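Local coordinates for protein RNA-dependent RNA Polymerase (Bombyx mori cytoplasmic polyhedrosis virus, PDB 6TZ0) that synthesises viral RNA on RNA templates, producing plus strands by conservative transcription and minus strands during genome replication, at residues N558-D561 / I562-F566; D643-T646 / H647-L651; I881-M884 / I885-S889; P1015-A1018 / L1019-Y1022. One frame throughout, in Å; residues are numbered along the deposited sequence.

Contact 1 of 4, residues N558-D561 / I562-F566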
ATOM      1  N   ASN A 558     -19.169  -9.506  -5.493  1.00 25.65           N
ATOM      2  CA  ASN A 558     -19.754 -10.537  -4.654  1.00 25.65           C
ATOM      3  C   ASN A 558     -18.714 -11.204  -3.762  1.00 25.65           C
ATOM      4  O   ASN A 558     -19.052 -11.682  -2.676  1.00 25.65           O
ATOM      5  CB  ASN A 558     -20.443 -11.574  -5.527  1.00 25.65           C
ATOM      6  CG  ASN A 558     -21.643 -11.020  -6.238  1.00 25.65           C
ATOM      7  OD1 ASN A 558     -22.394 -10.240  -5.678  1.00 25.65           O
ATOM      8  ND2 ASN A 558     -21.840 -11.428  -7.480  1.00 25.65           N
ATOM      9  N   THR A 559     -17.457 -11.258  -4.199  1.00 24.11           N
ATOM     10  CA  THR A 559     -16.408 -11.792  -3.341  1.00 24.11           C
ATOM     11  C   THR A 559     -16.111 -10.838  -2.191  1.00 24.11           C
ATOM     12  O   THR A 559     -15.818 -11.278  -1.073  1.00 24.11           O
ATOM     13  CB  THR A 559     -15.158 -12.068  -4.175  1.00 24.11           C
ATOM     14  OG1 THR A 559     -15.506 -12.922  -5.266  1.00 24.11           O
ATOM     15  CG2 THR A 559     -14.098 -12.773  -3.360  1.00 24.11           C
ATOM     16  N   LYS A 560     -16.219  -9.530  -2.442  1.00 24.60           N
ATOM     17  CA  LYS A 560     -16.133  -8.537  -1.377  1.00 24.60           C
ATOM     18  C   LYS A 560     -17.274  -8.690  -0.378  1.00 24.60           C
ATOM     19  O   LYS A 560     -17.094  -8.447   0.825  1.00 24.60           O
ATOM     20  CB  LYS A 560     -16.132  -7.140  -1.997  1.00 24.60           C
ATOM     21  CG  LYS A 560     -16.156  -5.994  -1.016  1.00 24.60           C
ATOM     22  CD  LYS A 560     -14.857  -5.845  -0.277  1.00 24.60           C
ATOM     23  CE  LYS A 560     -15.010  -4.819   0.821  1.00 24.60           C
ATOM     24  NZ  LYS A 560     -15.409  -3.506   0.272  1.00 24.60           N
ATOM     25  N   ASP A 561     -18.437  -9.145  -0.849  1.00 23.82           N
ATOM     26  CA  ASP A 561     -19.576  -9.311   0.049  1.00 23.82           C
ATOM     27  C   ASP A 561     -19.364 -10.405   1.105  1.00 23.82           C
ATOM     28  O   ASP A 561     -19.990 -10.335   2.166  1.00 23.82           O
ATOM     29  CB  ASP A 561     -20.825  -9.599  -0.777  1.00 23.82           C
ATOM     30  CG  ASP A 561     -22.093  -9.148  -0.092  1.00 23.82           C
ATOM     31  OD1 ASP A 561     -22.018  -8.606   1.027  1.00 23.82           O
ATOM     32  OD2 ASP A 561     -23.174  -9.310  -0.689  1.00 23.82           O
ATOM     33  N   ILE A 562     -18.459 -11.367   0.871  1.00 22.15           N
ATOM     34  CA  ILE A 562     -18.176 -12.411   1.863  1.00 22.15           C
ATOM     35  C   ILE A 562     -17.537 -11.809   3.111  1.00 22.15           C
ATOM     36  O   ILE A 562     -17.937 -12.103   4.243  1.00 22.15           O
ATOM     37  CB  ILE A 562     -17.281 -13.510   1.258  1.00 22.15           C
ATOM     38  CG1 ILE A 562     -17.981 -14.223   0.107  1.00 22.15           C
ATOM     39  CG2 ILE A 562     -16.877 -14.534   2.307  1.00 22.15           C
ATOM     40  CD1 ILE A 562     -17.106 -15.189  -0.634  1.00 22.15           C
ATOM     41  N   TYR A 563     -16.534 -10.953   2.919  1.00 23.26           N
ATOM     42  CA  TYR A 563     -15.940 -10.212   4.024  1.00 23.26           C
ATOM     43  C   TYR A 563     -16.910  -9.183   4.588  1.00 23.26           C
ATOM     44  O   TYR A 563     -16.864  -8.885   5.788  1.00 23.26           O
ATOM     45  CB  TYR A 563     -14.655  -9.548   3.531  1.00 23.26           C
ATOM     46  CG  TYR A 563     -13.818  -8.808   4.551  1.00 23.26           C
ATOM     47  CD1 TYR A 563     -13.006  -9.495   5.439  1.00 23.26           C
ATOM     48  CD2 TYR A 563     -13.807  -7.421   4.594  1.00 23.26           C
ATOM     49  CE1 TYR A 563     -12.227  -8.824   6.355  1.00 23.26           C
ATOM     50  CE2 TYR A 563     -13.030  -6.746   5.511  1.00 23.26           C
ATOM     51  CZ  TYR A 563     -12.246  -7.454   6.389  1.00 23.26           C
ATOM     52  OH  TYR A 563     -11.474  -6.785   7.301  1.00 23.26           O
ATOM     53  N   ASN A 564     -17.794  -8.639   3.739  1.00 22.33           N
ATOM     54  CA  ASN A 564     -18.776  -7.671   4.220  1.00 22.33           C
ATOM     55  C   ASN A 564     -19.766  -8.286   5.201  1.00 22.33           C
ATOM     56  O   ASN A 564     -20.217  -7.597   6.115  1.00 22.33           O
ATOM     57  CB  ASN A 564     -19.542  -7.043   3.060  1.00 22.33           C
ATOM     58  CG  ASN A 564     -18.710  -6.077   2.267  1.00 22.33           C
ATOM     59  OD1 ASN A 564     -17.868  -5.374   2.816  1.00 22.33           O
ATOM     60  ND2 ASN A 564     -18.965  -6.004   0.973  1.00 22.33           N
ATOM     61  N   THR A 565     -20.114  -9.566   5.029  1.00 22.05           N
ATOM     62  CA  THR A 565     -20.988 -10.235   5.997  1.00 22.05           C
ATOM     63  C   THR A 565     -20.342 -10.330   7.372  1.00 22.05           C
ATOM     64  O   THR A 565     -21.003 -10.108   8.393  1.00 22.05           O
ATOM     65  CB  THR A 565     -21.358 -11.638   5.526  1.00 22.05           C
ATOM     66  OG1 THR A 565     -20.167 -12.407   5.349  1.00 22.05           O
ATOM     67  CG2 THR A 565     -22.111 -11.593   4.244  1.00 22.05           C
ATOM     68  N   PHE A 566     -19.055 -10.673   7.412  1.00 20.55           N
ATOM     69  CA  PHE A 566     -18.307 -10.739   8.665  1.00 20.55           C
ATOM     70  C   PHE A 566     -18.208  -9.368   9.326  1.00 20.55           C
ATOM     71  O   PHE A 566     -18.405  -9.237  10.548  1.00 20.55           O
ATOM     72  CB  PHE A 566     -16.930 -11.332   8.367  1.00 20.55           C
ATOM     73  CG  PHE A 566     -15.977 -11.306   9.514  1.00 20.55           C
ATOM     74  CD1 PHE A 566     -16.148 -12.136  10.602  1.00 20.55           C
ATOM     75  CD2 PHE A 566     -14.864 -10.479   9.474  1.00 20.55           C
ATOM     76  CE1 PHE A 566     -15.247 -12.108  11.653  1.00 20.55           C
ATOM     77  CE2 PHE A 566     -13.966 -10.448  10.514  1.00 20.55           C
ATOM     78  CZ  PHE A 566     -14.155 -11.262  11.602  1.00 20.55           C
TER
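Asn558 meets Ile562 one turn further along helix 557-573, its O lying 3.9 Å from Ile562 CG1. Thr559 O accepts the bond: Ile562 N donates to it at 3.3 Å, while OG1 of Thr559 is hydrogen-bonded to OG1 of Thr556. Lys560 illustrates how a long side chain can share a helix flank with a short amide. Asn564 N bonds to Lys560 O (3.0 Å). Beyond it, the Lys560 chain leaves trans to its own nitrogen (chi1 175°) and bends at chi2, so that it crosses the Asn564 side chain at about a right angle. Lys560 CG is 3.4 Å from Asn564 ND2 and Lys560 CE is 3.5 Å from Asn564 OD1. Asp561 reaches the same asparagine from another side, its OD1 3.6 Å from Asn564 CB and its carboxylate plane turned 60° from the amide. Its carbonyl receives Thr565 N, and OD1 has a weak hydrogen bond to Gln383 of strand 380-384. The turn is buried between neighbours: Tyr563 faces helix 644-665 and bonds through OH to Pro503 O, Phe566 packs on helices 389-397 and 401-409, and Pro539 and Leu541 of the viral structural protein 4 chain meet Asn558 and Asp561.

Contact 2 of 4, residues D643-T646 / H647-L651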
ATOM      1  N   ASP A 643      -7.884  -1.567   4.364  1.00 35.72           N
ATOM      2  CA  ASP A 643      -8.121  -2.975   4.670  1.00 35.72           C
ATOM      3  C   ASP A 643      -7.674  -3.909   3.554  1.00 35.72           C
ATOM      4  O   ASP A 643      -8.323  -4.925   3.315  1.00 35.72           O
ATOM      5  CB  ASP A 643      -9.596  -3.201   4.995  1.00 35.72           C
ATOM      6  CG  ASP A 643     -10.531  -2.740   3.891  1.00 35.72           C
ATOM      7  OD1 ASP A 643     -10.074  -2.159   2.887  1.00 35.72           O
ATOM      8  OD2 ASP A 643     -11.748  -2.963   4.033  1.00 35.72           O
ATOM      9  N   THR A 644      -6.584  -3.610   2.850  1.00 34.64           N
ATOM     10  CA  THR A 644      -6.266  -4.415   1.677  1.00 34.64           C
ATOM     11  C   THR A 644      -5.628  -5.756   2.033  1.00 34.64           C
ATOM     12  O   THR A 644      -6.009  -6.784   1.471  1.00 34.64           O
ATOM     13  CB  THR A 644      -5.395  -3.618   0.698  1.00 34.64           C
ATOM     14  OG1 THR A 644      -5.002  -4.466  -0.387  1.00 34.64           O
ATOM     15  CG2 THR A 644      -4.176  -2.967   1.372  1.00 34.64           C
ATOM     16  N   SER A 645      -4.685  -5.783   2.968  1.00 31.57           N
ATOM     17  CA  SER A 645      -4.054  -7.046   3.318  1.00 31.57           C
ATOM     18  C   SER A 645      -4.941  -7.873   4.236  1.00 31.57           C
ATOM     19  O   SER A 645      -4.987  -9.107   4.108  1.00 31.57           O
ATOM     20  CB  SER A 645      -2.699  -6.780   3.970  1.00 31.57           C
ATOM     21  OG  SER A 645      -2.077  -7.978   4.386  1.00 31.57           O
ATOM     22  N   THR A 646      -5.669  -7.202   5.132  1.00 29.49           N
ATOM     23  CA  THR A 646      -6.542  -7.895   6.067  1.00 29.49           C
ATOM     24  C   THR A 646      -7.699  -8.577   5.367  1.00 29.49           C
ATOM     25  O   THR A 646      -8.127  -9.637   5.821  1.00 29.49           O
ATOM     26  CB  THR A 646      -7.094  -6.936   7.118  1.00 29.49           C
ATOM     27  OG1 THR A 646      -7.924  -5.960   6.486  1.00 29.49           O
ATOM     28  CG2 THR A 646      -5.970  -6.233   7.837  1.00 29.49           C
ATOM     29  N   HIS A 647      -8.191  -8.001   4.267  1.00 26.36           N
ATOM     30  CA  HIS A 647      -9.274  -8.621   3.511  1.00 26.36           C
ATOM     31  C   HIS A 647      -8.872  -9.984   2.975  1.00 26.36           C
ATOM     32  O   HIS A 647      -9.565 -10.982   3.212  1.00 26.36           O
ATOM     33  CB  HIS A 647      -9.701  -7.717   2.361  1.00 26.36           C
ATOM     34  CG  HIS A 647     -10.781  -8.301   1.508  1.00 26.36           C
ATOM     35  ND1 HIS A 647     -10.520  -9.123   0.435  1.00 26.36           N
ATOM     36  CD2 HIS A 647     -12.125  -8.179   1.567  1.00 26.36           C
ATOM     37  CE1 HIS A 647     -11.658  -9.489  -0.124  1.00 26.36           C
ATOM     38  NE2 HIS A 647     -12.648  -8.929   0.543  1.00 26.36           N
ATOM     39  N   HIS A 648      -7.746 -10.045   2.265  1.00 28.37           N
ATOM     40  CA  HIS A 648      -7.310 -11.302   1.673  1.00 28.37           C
ATOM     41  C   HIS A 648      -6.893 -12.302   2.739  1.00 28.37           C
ATOM     42  O   HIS A 648      -7.183 -13.495   2.604  1.00 28.37           O
ATOM     43  CB  HIS A 648      -6.165 -11.057   0.693  1.00 28.37           C
ATOM     44  CG  HIS A 648      -6.511 -10.106  -0.409  1.00 28.37           C
ATOM     45  ND1 HIS A 648      -7.470 -10.379  -1.357  1.00 28.37           N
ATOM     46  CD2 HIS A 648      -5.989  -8.907  -0.743  1.00 28.37           C
ATOM     47  CE1 HIS A 648      -7.549  -9.376  -2.211  1.00 28.37           C
ATOM     48  NE2 HIS A 648      -6.661  -8.468  -1.859  1.00 28.37           N
ATOM     49  N   THR A 649      -6.291 -11.824   3.836  1.00 26.89           N
ATOM     50  CA  THR A 649      -5.892 -12.718   4.919  1.00 26.89           C
ATOM     51  C   THR A 649      -7.103 -13.353   5.598  1.00 26.89           C
ATOM     52  O   THR A 649      -7.151 -14.579   5.783  1.00 26.89           O
ATOM     53  CB  THR A 649      -5.059 -11.950   5.936  1.00 26.89           C
ATOM     54  OG1 THR A 649      -3.926 -11.375   5.284  1.00 26.89           O
ATOM     55  CG2 THR A 649      -4.582 -12.882   7.017  1.00 26.89           C
ATOM     56  N   VAL A 650      -8.099 -12.530   5.953  1.00 24.14           N
ATOM     57  CA  VAL A 650      -9.310 -13.017   6.606  1.00 24.14           C
ATOM     58  C   VAL A 650     -10.080 -13.958   5.693  1.00 24.14           C
ATOM     59  O   VAL A 650     -10.506 -15.037   6.121  1.00 24.14           O
ATOM     60  CB  VAL A 650     -10.173 -11.827   7.069  1.00 24.14           C
ATOM     61  CG1 VAL A 650     -11.565 -12.269   7.427  1.00 24.14           C
ATOM     62  CG2 VAL A 650      -9.555 -11.181   8.288  1.00 24.14           C
ATOM     63  N   LEU A 651     -10.215 -13.597   4.414  1.00 23.06           N
ATOM     64  CA  LEU A 651     -10.987 -14.412   3.481  1.00 23.06           C
ATOM     65  C   LEU A 651     -10.329 -15.763   3.226  1.00 23.06           C
ATOM     66  O   LEU A 651     -11.015 -16.792   3.185  1.00 23.06           O
ATOM     67  CB  LEU A 651     -11.184 -13.637   2.177  1.00 23.06           C
ATOM     68  CG  LEU A 651     -12.076 -14.183   1.061  1.00 23.06           C
ATOM     69  CD1 LEU A 651     -12.775 -13.033   0.414  1.00 23.06           C
ATOM     70  CD2 LEU A 651     -11.271 -14.888   0.002  1.00 23.06           C
TER
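Ser645 O is gripped twice by one residue, Thr649, whose hydroxyl and amide both donate to it. Thr649 OG1 lies 2.8 Å from Ser645 O and approaches from above the carbonyl plane. Thr649 N stands 3.0 Å from the same Ser645 O and comes much nearer the plane, with an N-H...O angle of 157°. The hydroxyl gets there because chi1 of Thr649 is -57°, which swings OG1 back towards the preceding turn; a buried threonine hydroxyl thus finds its acceptor within its own helix. The next rung repeats the backbone bond alone: Val650 N donates to Thr646 O at 2.9 Å, nearly straight at 165°. At the start of the helix, Asp643 O receives His647 N at 3.2 Å and, weakly, the hydroxyl of Thr646. Asp643 occupies the N-cap position, yet its carboxylate makes no capping bond; OD1 instead has a weak hydrogen bond to Tyr637 OH and a long, weak ion pair with Arg641. His648 sets its ring obliquely against Thr644 O, with CD2 3.1 Å from that oxygen, and its NE2 is weakly hydrogen-bonded to Asp552, a residue seen to bind UTP. His647 in turn stacks on Tyr637, whose ring also meets His648 edge-to-face. A loop carrying Ser639 that leads into helix 644-665, which packs beside helix 557-573 after the strand bearing Asp547, is characteristic of motif B in the polymerase palm, here bringing His648 against Asp552 of the nucleotide site.

Contact 3 of 4, residues I881-M884 / I885-S889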
ATOM      1  N   ILE A 881      48.797  -1.827  18.284  1.00 56.72           N
ATOM      2  CA  ILE A 881      48.126  -1.753  19.577  1.00 56.72           C
ATOM      3  C   ILE A 881      48.752  -2.706  20.601  1.00 56.72           C
ATOM      4  O   ILE A 881      48.755  -2.424  21.804  1.00 56.72           O
ATOM      5  CB  ILE A 881      46.627  -2.014  19.340  1.00 56.72           C
ATOM      6  CG1 ILE A 881      45.781  -1.892  20.596  1.00 56.72           C
ATOM      7  CG2 ILE A 881      46.413  -3.320  18.604  1.00 56.72           C
ATOM      8  CD1 ILE A 881      44.339  -1.818  20.243  1.00 56.72           C
ATOM      9  N   ARG A 882      49.325  -3.822  20.143  1.00 61.77           N
ATOM     10  CA  ARG A 882      50.054  -4.715  21.041  1.00 61.77           C
ATOM     11  C   ARG A 882      51.319  -4.044  21.566  1.00 61.77           C
ATOM     12  O   ARG A 882      51.617  -4.101  22.770  1.00 61.77           O
ATOM     13  CB  ARG A 882      50.376  -6.013  20.291  1.00 61.77           C
ATOM     14  CG  ARG A 882      50.932  -7.184  21.096  1.00 61.77           C
ATOM     15  CD  ARG A 882      52.460  -7.215  21.087  1.00 61.77           C
ATOM     16  NE  ARG A 882      53.007  -7.191  19.734  1.00 61.77           N
ATOM     17  CZ  ARG A 882      54.249  -6.816  19.441  1.00 61.77           C
ATOM     18  NH1 ARG A 882      55.070  -6.425  20.407  1.00 61.77           N
ATOM     19  NH2 ARG A 882      54.667  -6.820  18.184  1.00 61.77           N
ATOM     20  N   GLU A 883      52.077  -3.403  20.671  1.00 63.10           N
ATOM     21  CA  GLU A 883      53.233  -2.627  21.101  1.00 63.10           C
ATOM     22  C   GLU A 883      52.805  -1.440  21.948  1.00 63.10           C
ATOM     23  O   GLU A 883      53.475  -1.090  22.925  1.00 63.10           O
ATOM     24  CB  GLU A 883      54.041  -2.161  19.896  1.00 63.10           C
ATOM     25  CG  GLU A 883      55.312  -1.426  20.256  1.00 63.10           C
ATOM     26  CD  GLU A 883      56.108  -1.003  19.047  1.00 63.10           C
ATOM     27  OE1 GLU A 883      55.665  -1.288  17.918  1.00 63.10           O
ATOM     28  OE2 GLU A 883      57.176  -0.383  19.231  1.00 63.10           O
ATOM     29  N   MET A 884      51.656  -0.853  21.626  1.00 61.09           N
ATOM     30  CA  MET A 884      51.183   0.307  22.365  1.00 61.09           C
ATOM     31  C   MET A 884      50.703  -0.067  23.766  1.00 61.09           C
ATOM     32  O   MET A 884      50.715   0.778  24.667  1.00 61.09           O
ATOM     33  CB  MET A 884      50.112   1.002  21.525  1.00 61.09           C
ATOM     34  CG  MET A 884      49.492   2.255  22.087  1.00 61.09           C
ATOM     35  SD  MET A 884      48.670   3.180  20.787  1.00 61.09           S
ATOM     36  CE  MET A 884      47.465   1.999  20.226  1.00 61.09           C
ATOM     37  N   ILE A 885      50.333  -1.332  23.995  1.00 60.77           N
ATOM     38  CA  ILE A 885      50.034  -1.756  25.363  1.00 60.77           C
ATOM     39  C   ILE A 885      51.204  -2.446  26.049  1.00 60.77           C
ATOM     40  O   ILE A 885      51.095  -2.767  27.242  1.00 60.77           O
ATOM     41  CB  ILE A 885      48.826  -2.712  25.480  1.00 60.77           C
ATOM     42  CG1 ILE A 885      49.127  -4.074  24.876  1.00 60.77           C
ATOM     43  CG2 ILE A 885      47.600  -2.140  24.807  1.00 60.77           C
ATOM     44  CD1 ILE A 885      48.045  -5.075  25.147  1.00 60.77           C
ATOM     45  N   GLN A 886      52.317  -2.702  25.350  1.00 65.81           N
ATOM     46  CA  GLN A 886      53.458  -3.271  26.065  1.00 65.81           C
ATOM     47  C   GLN A 886      54.518  -2.250  26.470  1.00 65.81           C
ATOM     48  O   GLN A 886      55.521  -2.644  27.073  1.00 65.81           O
ATOM     49  CB  GLN A 886      54.114  -4.407  25.259  1.00 65.81           C
ATOM     50  CG  GLN A 886      54.882  -4.028  24.010  1.00 65.81           C
ATOM     51  CD  GLN A 886      56.367  -3.827  24.247  1.00 65.81           C
ATOM     52  OE1 GLN A 886      56.952  -4.432  25.143  1.00 65.81           O
ATOM     53  NE2 GLN A 886      56.984  -2.979  23.432  1.00 65.81           N
ATOM     54  N   GLN A 887      54.347  -0.961  26.166  1.00 65.88           N
ATOM     55  CA  GLN A 887      55.146   0.069  26.824  1.00 65.88           C
ATOM     56  C   GLN A 887      54.297   1.211  27.376  1.00 65.88           C
ATOM     57  O   GLN A 887      54.829   2.302  27.615  1.00 65.88           O
ATOM     58  CB  GLN A 887      56.248   0.625  25.916  1.00 65.88           C
ATOM     59  CG  GLN A 887      55.823   1.382  24.672  1.00 65.88           C
ATOM     60  CD  GLN A 887      56.010   0.578  23.413  1.00 65.88           C
ATOM     61  OE1 GLN A 887      56.236  -0.630  23.463  1.00 65.88           O
ATOM     62  NE2 GLN A 887      55.928   1.245  22.270  1.00 65.88           N
ATOM     63  N   ASN A 888      52.993   0.973  27.569  1.00 63.67           N
ATOM     64  CA  ASN A 888      52.103   1.818  28.380  1.00 63.67           C
ATOM     65  C   ASN A 888      51.979   3.228  27.808  1.00 63.67           C
ATOM     66  O   ASN A 888      52.168   4.220  28.512  1.00 63.67           O
ATOM     67  CB  ASN A 888      52.565   1.860  29.844  1.00 63.67           C
ATOM     68  CG  ASN A 888      51.438   2.157  30.828  1.00 63.67           C
ATOM     69  OD1 ASN A 888      51.619   2.010  32.035  1.00 63.67           O
ATOM     70  ND2 ASN A 888      50.272   2.543  30.323  1.00 63.67           N
ATOM     71  N   SER A 889      51.672   3.320  26.521  1.00 63.12           N
ATOM     72  CA  SER A 889      51.484   4.595  25.853  1.00 63.12           C
ATOM     73  C   SER A 889      50.118   4.626  25.189  1.00 63.12           C
ATOM     74  O   SER A 889      49.436   3.605  25.093  1.00 63.12           O
ATOM     75  CB  SER A 889      52.581   4.849  24.812  1.00 63.12           C
ATOM     76  OG  SER A 889      52.517   3.913  23.752  1.00 63.12           O
TER
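Met884 and Ser889 are joined across a pi-turn, closed by a 6→1 backbone bond, at the C-terminal side of the short helix 881-886, whose last residues are weakly bonded. Ser889 N donates to Met884 O at 3.3 Å with an N-H...O angle of 164°. What permits so wide a turn is Asn888, whose left-handed backbone redirects the chain just before the serine. Inside the helix the amides share their acceptors, a good illustration of how helical bonding slackens near an end. Ile885 N has its better bond to Ile881 O, 2.9 Å away, and a weak second one to Arg882 O. Gln886 N donates to Glu883 O at 3.1 Å and weakly to Arg882 O, while the bond from Gln887 N to Glu883 O is also weak. Over this frayed backbone the extended Glu883 chain meets Gln887, which bends back at chi2: Glu883 CG is 3.4 Å from Gln887 NE2, and the carboxylate and amide planes are 71° apart. This flank, with Arg882 and Gln886 beside it, faces outward. On the flank turned to the protein Met884 packs on Leu1021 and Ile885 on His1203, the latter imidazole also giving a weak hydrogen bond to Ser889 O. Met884 thus faces the loop of Leu1021, while Met884 CG lies 3.8 Å from Ser889 OG.

Contact 4 of 4, residues P1015-A1018 / L1019-Y1022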
ATOM      1  N   PRO A1015      39.204  10.979  26.028  1.00 61.55           N
ATOM      2  CA  PRO A1015      39.591  10.082  27.130  1.00 61.55           C
ATOM      3  C   PRO A1015      38.870   8.744  27.116  1.00 61.55           C
ATOM      4  O   PRO A1015      39.347   7.800  27.757  1.00 61.55           O
ATOM      5  CB  PRO A1015      39.230  10.885  28.383  1.00 61.55           C
ATOM      6  CG  PRO A1015      39.276  12.293  27.946  1.00 61.55           C
ATOM      7  CD  PRO A1015      38.769  12.292  26.541  1.00 61.55           C
ATOM      8  N   ALA A1016      37.758   8.628  26.396  1.00 59.42           N
ATOM      9  CA  ALA A1016      36.902   7.456  26.447  1.00 59.42           C
ATOM     10  C   ALA A1016      37.298   6.363  25.467  1.00 59.42           C
ATOM     11  O   ALA A1016      36.825   5.233  25.612  1.00 59.42           O
ATOM     12  CB  ALA A1016      35.448   7.859  26.192  1.00 59.42           C
ATOM     13  N   ASP A1017      38.147   6.645  24.479  1.00 58.20           N
ATOM     14  CA  ASP A1017      38.526   5.613  23.526  1.00 58.20           C
ATOM     15  C   ASP A1017      39.773   4.846  23.957  1.00 58.20           C
ATOM     16  O   ASP A1017      40.476   4.287  23.109  1.00 58.20           O
ATOM     17  CB  ASP A1017      38.668   6.199  22.111  1.00 58.20           C
ATOM     18  CG  ASP A1017      39.783   7.223  21.965  1.00 58.20           C
ATOM     19  OD1 ASP A1017      40.507   7.535  22.924  1.00 58.20           O
ATOM     20  OD2 ASP A1017      39.936   7.740  20.840  1.00 58.20           O
ATOM     21  N   ALA A1018      40.067   4.831  25.259  1.00 55.80           N
ATOM     22  CA  ALA A1018      41.022   3.880  25.807  1.00 55.80           C
ATOM     23  C   ALA A1018      40.450   2.474  25.846  1.00 55.80           C
ATOM     24  O   ALA A1018      41.208   1.512  25.994  1.00 55.80           O
ATOM     25  CB  ALA A1018      41.448   4.303  27.211  1.00 55.80           C
ATOM     26  N   LEU A1019      39.128   2.339  25.703  1.00 52.83           N
ATOM     27  CA  LEU A1019      38.480   1.037  25.662  1.00 52.83           C
ATOM     28  C   LEU A1019      38.781   0.263  24.389  1.00 52.83           C
ATOM     29  O   LEU A1019      38.486  -0.932  24.333  1.00 52.83           O
ATOM     30  CB  LEU A1019      36.967   1.192  25.805  1.00 52.83           C
ATOM     31  CG  LEU A1019      36.445   1.695  27.149  1.00 52.83           C
ATOM     32  CD1 LEU A1019      34.942   1.857  27.114  1.00 52.83           C
ATOM     33  CD2 LEU A1019      36.858   0.755  28.267  1.00 52.83           C
ATOM     34  N   HIS A1020      39.346   0.900  23.364  1.00 52.42           N
ATOM     35  CA  HIS A1020      39.746   0.148  22.184  1.00 52.42           C
ATOM     36  C   HIS A1020      41.037  -0.628  22.389  1.00 52.42           C
ATOM     37  O   HIS A1020      41.358  -1.482  21.562  1.00 52.42           O
ATOM     38  CB  HIS A1020      39.922   1.066  20.972  1.00 52.42           C
ATOM     39  CG  HIS A1020      38.672   1.775  20.557  1.00 52.42           C
ATOM     40  ND1 HIS A1020      38.401   3.073  20.927  1.00 52.42           N
ATOM     41  CD2 HIS A1020      37.606   1.362  19.835  1.00 52.42           C
ATOM     42  CE1 HIS A1020      37.233   3.436  20.433  1.00 52.42           C
ATOM     43  NE2 HIS A1020      36.727   2.415  19.767  1.00 52.42           N
ATOM     44  N   LEU A1021      41.766  -0.377  23.474  1.00 52.61           N
ATOM     45  CA  LEU A1021      43.111  -0.926  23.636  1.00 52.61           C
ATOM     46  C   LEU A1021      43.040  -2.301  24.302  1.00 52.61           C
ATOM     47  O   LEU A1021      43.263  -2.471  25.499  1.00 52.61           O
ATOM     48  CB  LEU A1021      43.980   0.040  24.427  1.00 52.61           C
ATOM     49  CG  LEU A1021      44.081   1.427  23.798  1.00 52.61           C
ATOM     50  CD1 LEU A1021      44.979   2.340  24.599  1.00 52.61           C
ATOM     51  CD2 LEU A1021      44.564   1.318  22.388  1.00 52.61           C
ATOM     52  N   TYR A1022      42.721  -3.298  23.483  1.00 48.81           N
ATOM     53  CA  TYR A1022      42.653  -4.678  23.930  1.00 48.81           C
ATOM     54  C   TYR A1022      43.065  -5.593  22.789  1.00 48.81           C
ATOM     55  O   TYR A1022      42.788  -5.314  21.622  1.00 48.81           O
ATOM     56  CB  TYR A1022      41.250  -5.036  24.444  1.00 48.81           C
ATOM     57  CG  TYR A1022      40.124  -4.937  23.443  1.00 48.81           C
ATOM     58  CD1 TYR A1022      39.437  -3.752  23.260  1.00 48.81           C
ATOM     59  CD2 TYR A1022      39.715  -6.043  22.720  1.00 48.81           C
ATOM     60  CE1 TYR A1022      38.402  -3.661  22.358  1.00 48.81           C
ATOM     61  CE2 TYR A1022      38.689  -5.962  21.816  1.00 48.81           C
ATOM     62  CZ  TYR A1022      38.034  -4.774  21.645  1.00 48.81           C
ATOM     63  OH  TYR A1022      37.004  -4.709  20.743  1.00 48.81           O
TER
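Ala1018 supplies the acceptor that closes the turn to Leu1021: Leu1021 N donates to Ala1018 O at 3.2 Å, and Leu1021 CB lies 3.5 Å from that Ala1018 oxygen. Straight after it comes an inverse gamma turn centred on Leu1021, in which Tyr1022 N bonds to His1020 O at 3.0 Å and strand 1022-1027 begins to form. Leu1019, at the heart of the turn, approaches Ala1016 O with CG at 3.9 Å and packs against helix 1204-1211 and Tyr1139. Asp1017 meets His1020 through a bond from ring to backbone: His1020 ND1 donates to Asp1017 O at 3.2 Å with an N-H...O angle of 160°. The oxygen lies at the ring edge, close to the imidazole plane, although the nitrogen sits above the plane of the carbonyl. The same ring edge rests on the aspartate, with Asp1017 CB 3.4 Å from His1020 ND1. The Asp1017 carboxylate is engaged elsewhere, in a salt bridge to Arg872 and a hydrogen bond between OD2 and Tyr876 OH. Within this turn the imidazole therefore pairs with the backbone carbonyl of Asp1017, and to donate there ND1 must carry a proton.

The four contacts show one principle, short-range bonding along the chain, in two distant settings. Contact 1 is wholly buried and contact 2 mostly so, both in the polymerase palm on adjoining helices that touch: Tyr563 CB lies 3.5 Å from His647 CD2, and the two rings meet edge-to-face. Contacts 3 and 4 lie in the C-terminal region across the chain's centre, about 63 Å separating the centres of contacts 2 and 3. They too touch, Met884 CE being 3.7 Å from Leu1021 CD2, but contact 3 is largely at the surface and contact 4 buried. Helical carbonyls carry contacts 1 and 2; contact 3 uses weak shared helical bonds and a wide 6→1 turn, contact 4 a ring-to-carbonyl bond and tight turns.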